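Local coordinates for imidazolonepropionase (Unidentified, PDB 2Q09), which catalyses the hydrolytic opening of imidazolone-5-propanoate to N-formimidoyl-L-glutamate, the third step of histidine degradation, as a metal-dependent amidohydrolase, at residues D209-F220 with A238-L249; A256-L266 with A276-L287. All coordinates share one frame; numbering follows the deposited sequence.

Interaction 1: residues D209-F220 with A238-L249. With FE (Fe (III) ion), chain B; DI6 (3-[(4S)-2,5-dioxoimidazolidin-4-yl]propanoic acid), chain C.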
loop_
_atom_site.group_PDB
_atom_site.type_symbol
_atom_site.label_atom_id
_atom_site.label_comp_id
_atom_site.label_asym_id
_atom_site.label_seq_id
_atom_site.Cartn_x
_atom_site.Cartn_y
_atom_site.Cartn_z
ATOM N N ASP A 209 10.605 -0.408 7.724
ATOM C CA ASP A 209 11.140 0.133 6.481
ATOM C C ASP A 209 10.759 1.605 6.371
ATOM O O ASP A 209 11.374 2.352 5.610
ATOM C CB ASP A 209 10.597 -0.636 5.272
ATOM C CG ASP A 209 11.013 -2.088 5.276
ATOM O OD1 ASP A 209 12.202 -2.357 5.556
ATOM O OD2 ASP A 209 10.160 -2.959 4.994
ATOM N N ALA A 210 9.752 2.017 7.133
ATOM C CA ALA A 210 9.302 3.407 7.111
ATOM C C ALA A 210 8.507 3.760 8.363
ATOM O O ALA A 210 8.134 2.873 9.138
ATOM C CB ALA A 210 8.451 3.660 5.872
ATOM N N VAL A 211 8.279 5.060 8.560
ATOM C CA VAL A 211 7.519 5.564 9.701
ATOM C C VAL A 211 6.355 6.408 9.188
ATOM O O VAL A 211 6.538 7.272 8.331
ATOM C CB VAL A 211 8.396 6.425 10.638
ATOM C CG1 VAL A 211 7.563 6.971 11.786
ATOM C CG2 VAL A 211 9.545 5.594 11.172
ATOM N N ASP A 212 5.169 6.150 9.734
ATOM C CA ASP A 212 3.925 6.816 9.337
ATOM C C ASP A 212 3.343 7.581 10.530
ATOM O O ASP A 212 3.722 7.330 11.676
ATOM C CB ASP A 212 2.932 5.740 8.870
ATOM C CG ASP A 212 1.770 6.291 8.055
ATOM O OD1 ASP A 212 1.535 7.521 8.045
ATOM O OD2 ASP A 212 1.075 5.463 7.425
ATOM N N VAL A 213 2.416 8.494 10.257
ATOM C CA VAL A 213 1.782 9.297 11.303
ATOM C C VAL A 213 0.364 9.721 10.935
ATOM O O VAL A 213 0.084 10.056 9.788
ATOM C CB VAL A 213 2.582 10.593 11.585
ATOM C CG1 VAL A 213 1.809 11.478 12.550
ATOM C CG2 VAL A 213 3.954 10.261 12.159
ATOM N N PHE A 214 -0.533 9.703 11.914
ATOM C CA PHE A 214 -1.902 10.144 11.693
ATOM C C PHE A 214 -1.983 11.581 12.193
ATOM O O PHE A 214 -2.223 11.833 13.374
ATOM C CB PHE A 214 -2.899 9.271 12.460
ATOM C CG PHE A 214 -4.321 9.735 12.333
ATOM C CD1 PHE A 214 -4.851 10.055 11.085
ATOM C CD2 PHE A 214 -5.144 9.818 13.453
ATOM C CE1 PHE A 214 -6.185 10.450 10.954
ATOM C CE2 PHE A 214 -6.474 10.212 13.329
ATOM C CZ PHE A 214 -6.994 10.525 12.075
ATOM N N CYS A 215 -1.769 12.526 11.282
ATOM C CA CYS A 215 -1.800 13.943 11.602
ATOM C C CYS A 215 -3.194 14.510 11.378
ATOM O O CYS A 215 -3.634 14.672 10.239
ATOM C CB CYS A 215 -0.784 14.676 10.728
ATOM S SG CYS A 215 -0.833 16.480 10.884
ATOM N N GLU A 216 -3.883 14.828 12.467
ATOM C CA GLU A 216 -5.244 15.336 12.365
ATOM C C GLU A 216 -5.670 15.938 13.704
ATOM O O GLU A 216 -4.971 15.777 14.706
ATOM C CB GLU A 216 -6.158 14.168 11.976
ATOM C CG GLU A 216 -7.549 14.538 11.510
ATOM C CD GLU A 216 -7.533 15.357 10.244
ATOM O OE1 GLU A 216 -7.231 14.806 9.166
ATOM O OE2 GLU A 216 -7.813 16.565 10.336
ATOM N N HIS A 217 -6.802 16.638 13.727
ATOM C CA HIS A 217 -7.286 17.242 14.962
ATOM C C HIS A 217 -7.560 16.182 16.019
ATOM O O HIS A 217 -7.273 16.387 17.195
ATOM C CB HIS A 217 -8.550 18.080 14.709
ATOM C CG HIS A 217 -9.627 17.350 13.972
ATOM N ND1 HIS A 217 -9.454 16.880 12.692
ATOM C CD2 HIS A 217 -10.894 17.034 14.332
ATOM C CE1 HIS A 217 -10.575 16.303 12.285
ATOM N NE2 HIS A 217 -11.461 16.384 13.259
ATOM N N ILE A 218 -8.114 15.048 15.603
ATOM C CA ILE A 218 -8.389 13.962 16.535
ATOM C C ILE A 218 -7.233 12.963 16.476
ATOM O O ILE A 218 -7.318 11.852 16.997
ATOM C CB ILE A 218 -9.731 13.240 16.215
ATOM C CG1 ILE A 218 -9.642 12.487 14.890
ATOM C CG2 ILE A 218 -10.855 14.252 16.150
ATOM C CD1 ILE A 218 -10.924 11.799 14.467
ATOM N N GLY A 219 -6.147 13.383 15.831
ATOM C CA GLY A 219 -4.969 12.548 15.706
ATOM C C GLY A 219 -3.800 13.246 16.369
ATOM O O GLY A 219 -3.887 13.632 17.536
ATOM N N PHE A 220 -2.710 13.408 15.632
ATOM C CA PHE A 220 -1.531 14.076 16.165
ATOM C C PHE A 220 -1.341 15.411 15.462
ATOM O O PHE A 220 -1.561 15.525 14.260
ATOM C CB PHE A 220 -0.296 13.185 15.991
ATOM C CG PHE A 220 -0.286 12.001 16.909
ATOM C CD1 PHE A 220 0.310 12.084 18.162
ATOM C CD2 PHE A 220 -0.936 10.827 16.549
ATOM C CE1 PHE A 220 0.247 11.014 19.052
ATOM C CE2 PHE A 220 -1.004 9.752 17.432
ATOM C CZ PHE A 220 -0.411 9.848 18.685
ATOM N N ALA A 238 12.601 6.008 6.232
ATOM C CA ALA A 238 11.767 6.823 5.354
ATOM C C ALA A 238 10.488 7.196 6.096
ATOM O O ALA A 238 10.074 6.487 7.014
ATOM C CB ALA A 238 11.433 6.039 4.088
ATOM N N VAL A 239 9.863 8.309 5.714
ATOM C CA VAL A 239 8.630 8.729 6.373
ATOM C C VAL A 239 7.467 8.899 5.391
ATOM O O VAL A 239 7.660 8.984 4.172
ATOM C CB VAL A 239 8.820 10.060 7.150
ATOM C CG1 VAL A 239 9.839 9.864 8.261
ATOM C CG2 VAL A 239 9.270 11.175 6.205
ATOM N N LYS A 240 6.257 8.931 5.942
ATOM C CA LYS A 240 5.034 9.100 5.165
ATOM C C LYS A 240 3.971 9.514 6.176
ATOM O O LYS A 240 4.267 9.653 7.365
ATOM C CB LYS A 240 4.623 7.784 4.498
ATOM C CG LYS A 240 4.125 6.729 5.478
ATOM C CD LYS A 240 3.706 5.445 4.777
ATOM C CE LYS A 240 4.914 4.745 4.163
ATOM N NZ LYS A 240 4.536 3.454 3.526
ATOM N N GLY A 241 2.739 9.718 5.726
ATOM C CA GLY A 241 1.712 10.108 6.674
ATOM C C GLY A 241 0.274 10.086 6.201
ATOM O O GLY A 241 -0.013 10.232 5.008
ATOM N N HIS A 242 -0.630 9.879 7.154
ATOM C CA HIS A 242 -2.065 9.892 6.884
ATOM C C HIS A 242 -2.412 11.377 6.954
ATOM O O HIS A 242 -2.613 11.916 8.041
ATOM C CB HIS A 242 -2.831 9.141 7.977
ATOM C CG HIS A 242 -2.823 7.651 7.820
ATOM N ND1 HIS A 242 -1.677 6.892 7.899
ATOM C CD2 HIS A 242 -3.842 6.780 7.625
ATOM C CE1 HIS A 242 -1.991 5.612 7.766
ATOM N NE2 HIS A 242 -3.297 5.517 7.600
HETATM N N MSE A 243 -2.481 12.038 5.802
HETATM C CA MSE A 243 -2.751 13.473 5.782
HETATM C C MSE A 243 -4.056 13.964 5.168
HETATM O O MSE A 243 -4.603 13.362 4.238
HETATM C CB MSE A 243 -1.604 14.196 5.075
HETATM C CG MSE A 243 -0.786 15.094 5.981
HETATM SE SE MSE A 243 0.028 14.086 7.393
HETATM C CE MSE A 243 1.436 13.305 6.376
ATOM N N ASP A 244 -4.535 15.078 5.714
ATOM C CA ASP A 244 -5.741 15.743 5.238
ATOM C C ASP A 244 -6.954 14.858 4.972
ATOM O O ASP A 244 -7.668 15.060 3.987
ATOM C CB ASP A 244 -5.410 16.535 3.969
ATOM C CG ASP A 244 -4.263 17.512 4.172
ATOM O OD1 ASP A 244 -4.302 18.276 5.159
ATOM O OD2 ASP A 244 -3.326 17.523 3.342
ATOM N N GLN A 245 -7.193 13.882 5.841
ATOM C CA GLN A 245 -8.344 13.004 5.665
ATOM C C GLN A 245 -9.616 13.661 6.210
ATOM O O GLN A 245 -10.677 13.578 5.588
ATOM C CB GLN A 245 -8.109 11.658 6.364
ATOM C CG GLN A 245 -9.256 10.666 6.217
ATOM C CD GLN A 245 -9.026 9.378 6.996
ATOM O OE1 GLN A 245 -8.292 9.361 7.983
ATOM N NE2 GLN A 245 -9.667 8.297 6.561
ATOM N N LEU A 246 -9.504 14.309 7.372
ATOM C CA LEU A 246 -10.653 14.962 7.994
ATOM C C LEU A 246 -10.536 16.489 7.992
ATOM O O LEU A 246 -11.545 17.193 8.038
ATOM C CB LEU A 246 -10.835 14.456 9.435
ATOM C CG LEU A 246 -10.975 12.939 9.643
ATOM C CD1 LEU A 246 -11.106 12.634 11.125
ATOM C CD2 LEU A 246 -12.182 12.413 8.877
ATOM N N SER A 247 -9.304 16.993 7.957
ATOM C CA SER A 247 -9.063 18.433 7.923
ATOM C C SER A 247 -7.619 18.692 7.522
ATOM O O SER A 247 -6.790 17.788 7.547
ATOM C CB SER A 247 -9.344 19.074 9.289
ATOM O OG SER A 247 -8.266 18.897 10.185
ATOM N N ASN A 248 -7.318 19.931 7.148
ATOM C CA ASN A 248 -5.965 20.284 6.741
ATOM C C ASN A 248 -5.239 21.032 7.856
ATOM O O ASN A 248 -5.665 22.110 8.270
ATOM C CB ASN A 248 -5.998 21.157 5.481
ATOM C CG ASN A 248 -4.642 21.257 4.811
ATOM O OD1 ASN A 248 -3.635 21.510 5.468
ATOM N ND2 ASN A 248 -4.611 21.062 3.500
ATOM N N LEU A 249 -4.152 20.446 8.346
ATOM C CA LEU A 249 -3.360 21.072 9.394
ATOM C C LEU A 249 -2.017 21.510 8.823
ATOM O O LEU A 249 -1.194 22.105 9.530
ATOM C CB LEU A 249 -3.122 20.092 10.551
ATOM C CG LEU A 249 -4.338 19.574 11.326
ATOM C CD1 LEU A 249 -3.864 18.649 12.440
ATOM C CD2 LEU A 249 -5.126 20.737 11.907
HETATM FE FE FE B . -4.626 3.859 6.643
HETATM N N1 DI6 C . -7.517 6.814 9.071
HETATM C C2 DI6 C . -8.367 5.803 8.792
HETATM O O2 DI6 C . -9.356 5.849 8.082
HETATM C C3 DI6 C . -7.819 4.569 9.549
HETATM N N4 DI6 C . -6.625 5.122 10.225
HETATM C C5 DI6 C . -6.528 6.423 9.886
HETATM O O5 DI6 C . -5.632 7.161 10.272
HETATM C C6 DI6 C . -8.848 4.033 10.535
HETATM C C7 DI6 C . -8.349 2.811 11.308
HETATM C C8 DI6 C . -9.352 2.225 12.313
HETATM O O9 DI6 C . -9.137 1.071 12.731
HETATM O O10 DI6 C . -10.348 2.896 12.687
HETATM O O HOH W 1 -4.535 16.436 8.448
HETATM O O HOH W 2 -5.335 13.015 8.055
HETATM O O HOH W 3 -6.828 4.898 6.799
#

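Interaction 2: residues A256-L266 with A276-L287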
loop_
_atom_site.group_PDB
_atom_site.type_symbol
_atom_site.label_atom_id
_atom_site.label_comp_id
_atom_site.label_asym_id
_atom_site.label_seq_id
_atom_site.Cartn_x
_atom_site.Cartn_y
_atom_site.Cartn_z
ATOM N N ALA A 256 6.295 16.779 2.990
ATOM C CA ALA A 256 7.049 17.076 1.779
ATOM C C ALA A 256 8.415 17.667 2.128
ATOM O O ALA A 256 9.407 17.396 1.453
ATOM C CB ALA A 256 6.266 18.045 0.891
ATOM N N ASN A 257 8.469 18.475 3.184
ATOM C CA ASN A 257 9.726 19.089 3.598
ATOM C C ASN A 257 10.673 18.079 4.224
ATOM O O ASN A 257 11.870 18.327 4.344
ATOM C CB ASN A 257 9.471 20.230 4.580
ATOM C CG ASN A 257 8.798 21.418 3.924
ATOM O OD1 ASN A 257 9.059 21.729 2.761
ATOM N ND2 ASN A 257 7.938 22.103 4.669
ATOM N N PHE A 258 10.130 16.934 4.617
ATOM C CA PHE A 258 10.917 15.868 5.218
ATOM C C PHE A 258 11.240 14.794 4.187
ATOM O O PHE A 258 11.810 13.757 4.520
ATOM C CB PHE A 258 10.154 15.253 6.399
ATOM C CG PHE A 258 10.519 15.847 7.733
ATOM C CD1 PHE A 258 11.657 15.418 8.410
ATOM C CD2 PHE A 258 9.737 16.843 8.306
ATOM C CE1 PHE A 258 12.012 15.974 9.636
ATOM C CE2 PHE A 258 10.086 17.409 9.534
ATOM C CZ PHE A 258 11.228 16.967 10.201
ATOM N N GLY A 259 10.872 15.048 2.933
ATOM C CA GLY A 259 11.137 14.086 1.879
ATOM C C GLY A 259 10.301 12.823 2.016
ATOM O O GLY A 259 10.784 11.719 1.762
ATOM N N ALA A 260 9.046 12.984 2.420
ATOM C CA ALA A 260 8.155 11.842 2.589
ATOM C C ALA A 260 8.031 11.060 1.289
ATOM O O ALA A 260 8.069 11.632 0.202
ATOM C CB ALA A 260 6.781 12.319 3.036
ATOM N N LEU A 261 7.892 9.742 1.400
ATOM C CA LEU A 261 7.726 8.893 0.226
ATOM C C LEU A 261 6.335 9.160 -0.349
ATOM O O LEU A 261 6.130 9.145 -1.565
ATOM C CB LEU A 261 7.838 7.416 0.612
ATOM C CG LEU A 261 9.207 6.882 1.044
ATOM C CD1 LEU A 261 9.065 5.469 1.574
ATOM C CD2 LEU A 261 10.159 6.919 -0.136
ATOM N N SER A 262 5.381 9.422 0.543
ATOM C CA SER A 262 4.007 9.680 0.125
ATOM C C SER A 262 3.165 10.256 1.256
ATOM O O SER A 262 3.539 10.176 2.430
ATOM C CB SER A 262 3.345 8.375 -0.326
ATOM O OG SER A 262 3.060 7.565 0.810
ATOM N N VAL A 263 2.035 10.851 0.885
ATOM C CA VAL A 263 1.072 11.389 1.842
ATOM C C VAL A 263 -0.208 10.690 1.415
ATOM O O VAL A 263 -0.497 10.606 0.219
ATOM C CB VAL A 263 0.919 12.927 1.744
ATOM C CG1 VAL A 263 2.111 13.603 2.411
ATOM C CG2 VAL A 263 0.814 13.362 0.300
ATOM N N ASP A 264 -0.974 10.183 2.376
ATOM C CA ASP A 264 -2.174 9.420 2.041
ATOM C C ASP A 264 -3.515 9.958 2.548
ATOM O O ASP A 264 -3.605 10.490 3.647
ATOM C CB ASP A 264 -1.983 7.975 2.517
ATOM C CG ASP A 264 -0.610 7.405 2.149
ATOM O OD1 ASP A 264 -0.455 6.169 2.167
ATOM O OD2 ASP A 264 0.326 8.179 1.859
ATOM N N HIS A 265 -4.554 9.769 1.724
ATOM C CA HIS A 265 -5.939 10.219 1.944
ATOM C C HIS A 265 -6.125 11.529 1.183
ATOM O O HIS A 265 -6.673 11.534 0.082
ATOM C CB HIS A 265 -6.262 10.386 3.431
ATOM C CG HIS A 265 -6.587 9.094 4.117
ATOM N ND1 HIS A 265 -7.665 8.315 3.752
ATOM C CD2 HIS A 265 -5.970 8.442 5.129
ATOM C CE1 HIS A 265 -7.698 7.234 4.513
ATOM N NE2 HIS A 265 -6.682 7.286 5.354
ATOM N N LEU A 266 -5.685 12.641 1.772
ATOM C CA LEU A 266 -5.726 13.935 1.099
ATOM C C LEU A 266 -7.069 14.568 0.735
ATOM O O LEU A 266 -7.101 15.472 -0.102
ATOM C CB LEU A 266 -4.870 13.844 -0.170
ATOM C CG LEU A 266 -3.357 13.599 -0.069
ATOM C CD1 LEU A 266 -3.006 12.748 1.137
ATOM C CD2 LEU A 266 -2.885 12.935 -1.344
ATOM N N ALA A 276 3.927 21.762 -2.968
ATOM C CA ALA A 276 5.024 21.187 -2.200
ATOM C C ALA A 276 5.265 19.755 -2.642
ATOM O O ALA A 276 6.409 19.334 -2.806
ATOM C CB ALA A 276 4.697 21.225 -0.711
ATOM N N LEU A 277 4.186 18.998 -2.823
ATOM C CA LEU A 277 4.307 17.613 -3.254
ATOM C C LEU A 277 4.982 17.532 -4.619
ATOM O O LEU A 277 5.874 16.715 -4.826
ATOM C CB LEU A 277 2.926 16.945 -3.317
ATOM C CG LEU A 277 2.107 16.965 -2.019
ATOM C CD1 LEU A 277 0.945 15.991 -2.141
ATOM C CD2 LEU A 277 2.986 16.584 -0.838
ATOM N N ALA A 278 4.550 18.377 -5.548
ATOM C CA ALA A 278 5.108 18.392 -6.896
ATOM C C ALA A 278 6.607 18.663 -6.876
ATOM O O ALA A 278 7.377 18.021 -7.583
ATOM C CB ALA A 278 4.403 19.453 -7.743
ATOM N N HIS A 279 7.008 19.614 -6.043
ATOM C CA HIS A 279 8.406 19.999 -5.928
ATOM C C HIS A 279 9.306 18.958 -5.264
ATOM O O HIS A 279 10.445 18.764 -5.685
ATOM C CB HIS A 279 8.506 21.316 -5.161
ATOM C CG HIS A 279 9.905 21.816 -5.020
ATOM N ND1 HIS A 279 10.665 22.210 -6.103
ATOM C CD2 HIS A 279 10.694 21.967 -3.931
ATOM C CE1 HIS A 279 11.862 22.580 -5.684
ATOM N NE2 HIS A 279 11.907 22.441 -4.370
ATOM N N ARG A 280 8.803 18.293 -4.228
ATOM C CA ARG A 280 9.590 17.292 -3.513
ATOM C C ARG A 280 9.397 15.871 -4.042
ATOM O O ARG A 280 9.894 14.911 -3.462
ATOM C CB ARG A 280 9.264 17.340 -2.016
ATOM C CG ARG A 280 9.569 18.679 -1.343
ATOM C CD ARG A 280 11.021 19.082 -1.537
ATOM N NE ARG A 280 11.948 18.082 -1.013
ATOM C CZ ARG A 280 12.335 18.003 0.255
ATOM N NH1 ARG A 280 11.889 18.868 1.147
ATOM N NH2 ARG A 280 13.165 17.045 0.633
ATOM N N GLY A 281 8.668 15.743 -5.145
ATOM C CA GLY A 281 8.436 14.438 -5.743
ATOM C C GLY A 281 7.751 13.435 -4.831
ATOM O O GLY A 281 8.046 12.241 -4.881
ATOM N N VAL A 282 6.834 13.916 -4.001
ATOM C CA VAL A 282 6.103 13.054 -3.083
ATOM C C VAL A 282 4.932 12.420 -3.838
ATOM O O VAL A 282 4.329 13.051 -4.704
ATOM C CB VAL A 282 5.572 13.878 -1.875
ATOM C CG1 VAL A 282 4.809 12.986 -0.912
ATOM C CG2 VAL A 282 6.745 14.555 -1.162
ATOM N N VAL A 283 4.617 11.169 -3.524
ATOM C CA VAL A 283 3.500 10.503 -4.182
ATOM C C VAL A 283 2.229 10.749 -3.375
ATOM O O VAL A 283 2.251 10.715 -2.140
ATOM C CB VAL A 283 3.730 8.982 -4.295
ATOM C CG1 VAL A 283 2.485 8.301 -4.857
ATOM C CG2 VAL A 283 4.923 8.696 -5.199
ATOM N N ALA A 284 1.127 11.016 -4.067
ATOM C CA ALA A 284 -0.150 11.233 -3.397
ATOM C C ALA A 284 -0.904 9.906 -3.468
ATOM O O ALA A 284 -1.209 9.414 -4.557
ATOM C CB ALA A 284 -0.945 12.339 -4.101
ATOM N N THR A 285 -1.200 9.322 -2.313
ATOM C CA THR A 285 -1.897 8.047 -2.298
ATOM C C THR A 285 -3.390 8.208 -2.034
ATOM O O THR A 285 -3.807 8.715 -0.993
ATOM C CB THR A 285 -1.292 7.093 -1.251
ATOM O OG1 THR A 285 0.094 6.876 -1.551
ATOM C CG2 THR A 285 -2.012 5.733 -1.289
ATOM N N LEU A 286 -4.190 7.781 -2.999
ATOM C CA LEU A 286 -5.643 7.860 -2.889
ATOM C C LEU A 286 -6.183 6.586 -2.251
ATOM O O LEU A 286 -5.772 5.478 -2.603
ATOM C CB LEU A 286 -6.250 8.057 -4.275
ATOM C CG LEU A 286 -5.723 9.304 -5.008
ATOM C CD1 LEU A 286 -6.314 9.365 -6.409
ATOM C CD2 LEU A 286 -6.097 10.567 -4.218
ATOM N N LEU A 287 -7.108 6.754 -1.311
ATOM C CA LEU A 287 -7.697 5.625 -0.595
ATOM C C LEU A 287 -9.209 5.740 -0.741
ATOM O O LEU A 287 -9.909 6.158 0.184
ATOM C CB LEU A 287 -7.276 5.696 0.877
ATOM C CG LEU A 287 -5.746 5.705 1.046
ATOM C CD1 LEU A 287 -5.394 5.987 2.500
ATOM C CD2 LEU A 287 -5.159 4.363 0.618
HETATM O O HOH W 4 10.983 21.270 0.922
HETATM O O HOH W 5 8.310 9.542 -3.109
HETATM O O HOH W 6 1.288 5.162 0.011
HETATM O O HOH W 7 -8.056 9.399 -0.754
HETATM O O HOH W 8 -9.792 8.391 1.980
#

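Interaction 1: residues D209-F220 with A238-L249
D212 and H242 meet where two parallel strands of an amidohydrolase barrel run into the active site, and they illustrate how a barrel strand steadies a metal ligand from its neighbour. H242 binds the iron through NE2 at 2.3 Å, while its ND1 turns to the D212 carboxylate, with a weak but fairly straight bond to OD1 (3.3 Å). Carboxylate and ring planes lie only 30° apart, the acid sitting at the ring edge. With its CG anti to the backbone N (chi1 -163°), D212 swings the carboxylate across to the other strand; OD1 also takes V213 N, and OD2 forms a salt bridge with K141. Without this carboxylate, as with an alanine here, ND1 of H242 would probably lose its acceptor, the imidazole would be freer to turn, and K141 would lose a charge partner.

Here the packing is tight. H242 N donates to V213 O at 2.7 Å, and the F214 ring takes O5 of the bound inhibitor over one face and H242 CB at its edge. Q245, its chain extended, grips the inhibitor twice: OE1 accepts from N1 and NE2 donates to O2 at 2.9 Å, nearly straight at 175°.

Beyond the strands, buried E216 ties the loops together: its OE1 receives L246 N at 2.9 Å from above the carboxylate plane, while OE2 accepts from H217 ND1 within the imidazole plane. On the solvent side, where H217, I218 and L249 are exposed, H217 CE1 rests on L246 CB, and L249 CD1 lies against the E216 backbone.

Strand 210-213 is flanked by strand 168-176 and strand 238-243 by strand 262-265, while helix 222-234, which connects the two segments, packs on V213, C215, V239 and M243.

Interaction 2: residues A256-L266 with A276-L287
V263 and T285 lie at the heart of a ladder of backbone bonds that pairs strand 262-265 with strand 283-286 in parallel. V263 N donates to V283 O, T285 N to V263 O at 2.9 Å and almost straight (178°), and H265 N to T285 O.

Apolar contacts gather on the V263 and A284 face of the strands. V263 CG2 and L277 CD1 meet tip to tip at 3.6 Å, and L266 CD2 presses on A284 CB at 3.4 Å, a tight fit. A256 CB abuts A276 CB, joining helices 251-257 and 271-280, and V282 CG2 packs on A256 CB.

One contact is aromatic: L287 CD1 stands 3.3 Å from the centroid of the H265 ring, a CH-pi contact over the centre of the face of this inhibitor-pocket residue.

Polar side chains gather on the S262, D264 and T285 face. S262 OG donates to the syn lone pair of D264 OD2 (3.0 Å), one water joins S262, D264 and T285, and D264 OD1 is hydrogen-bonded to ND1 of H72, a ligand of the iron. At the outer end, R280 folds back at chi2 and chi3, bringing NH1 to N257 O in a weak bond.

The two strands and helix 271-280 form one beta-alpha-beta unit of the barrel; strand 238-243 adjoins strand 262-265, and helix 352-357 touches S262 and V283.

The two interactions show one principle at successive places round the barrel: parallel strands supply the frame, and residues at their C-terminal ends serve the metal site. Both are largely buried, and they share a seam, for strands 238-243 and 262-265 are neighbours, with M243 O probably hydrogen-bonded to L266 N and G241 O to D264 N. Their chemistry differs. Interaction 1 supplies an iron ligand and inhibitor hydrogen bonds, and continues past its strands into loops of mixed polar and apolar character. Interaction 2 is a more regular ladder with one apolar face; it gives the pocket H265, probably steadies the metal site from the second shell through D264 and H72, and reaches the surface at its helix ends.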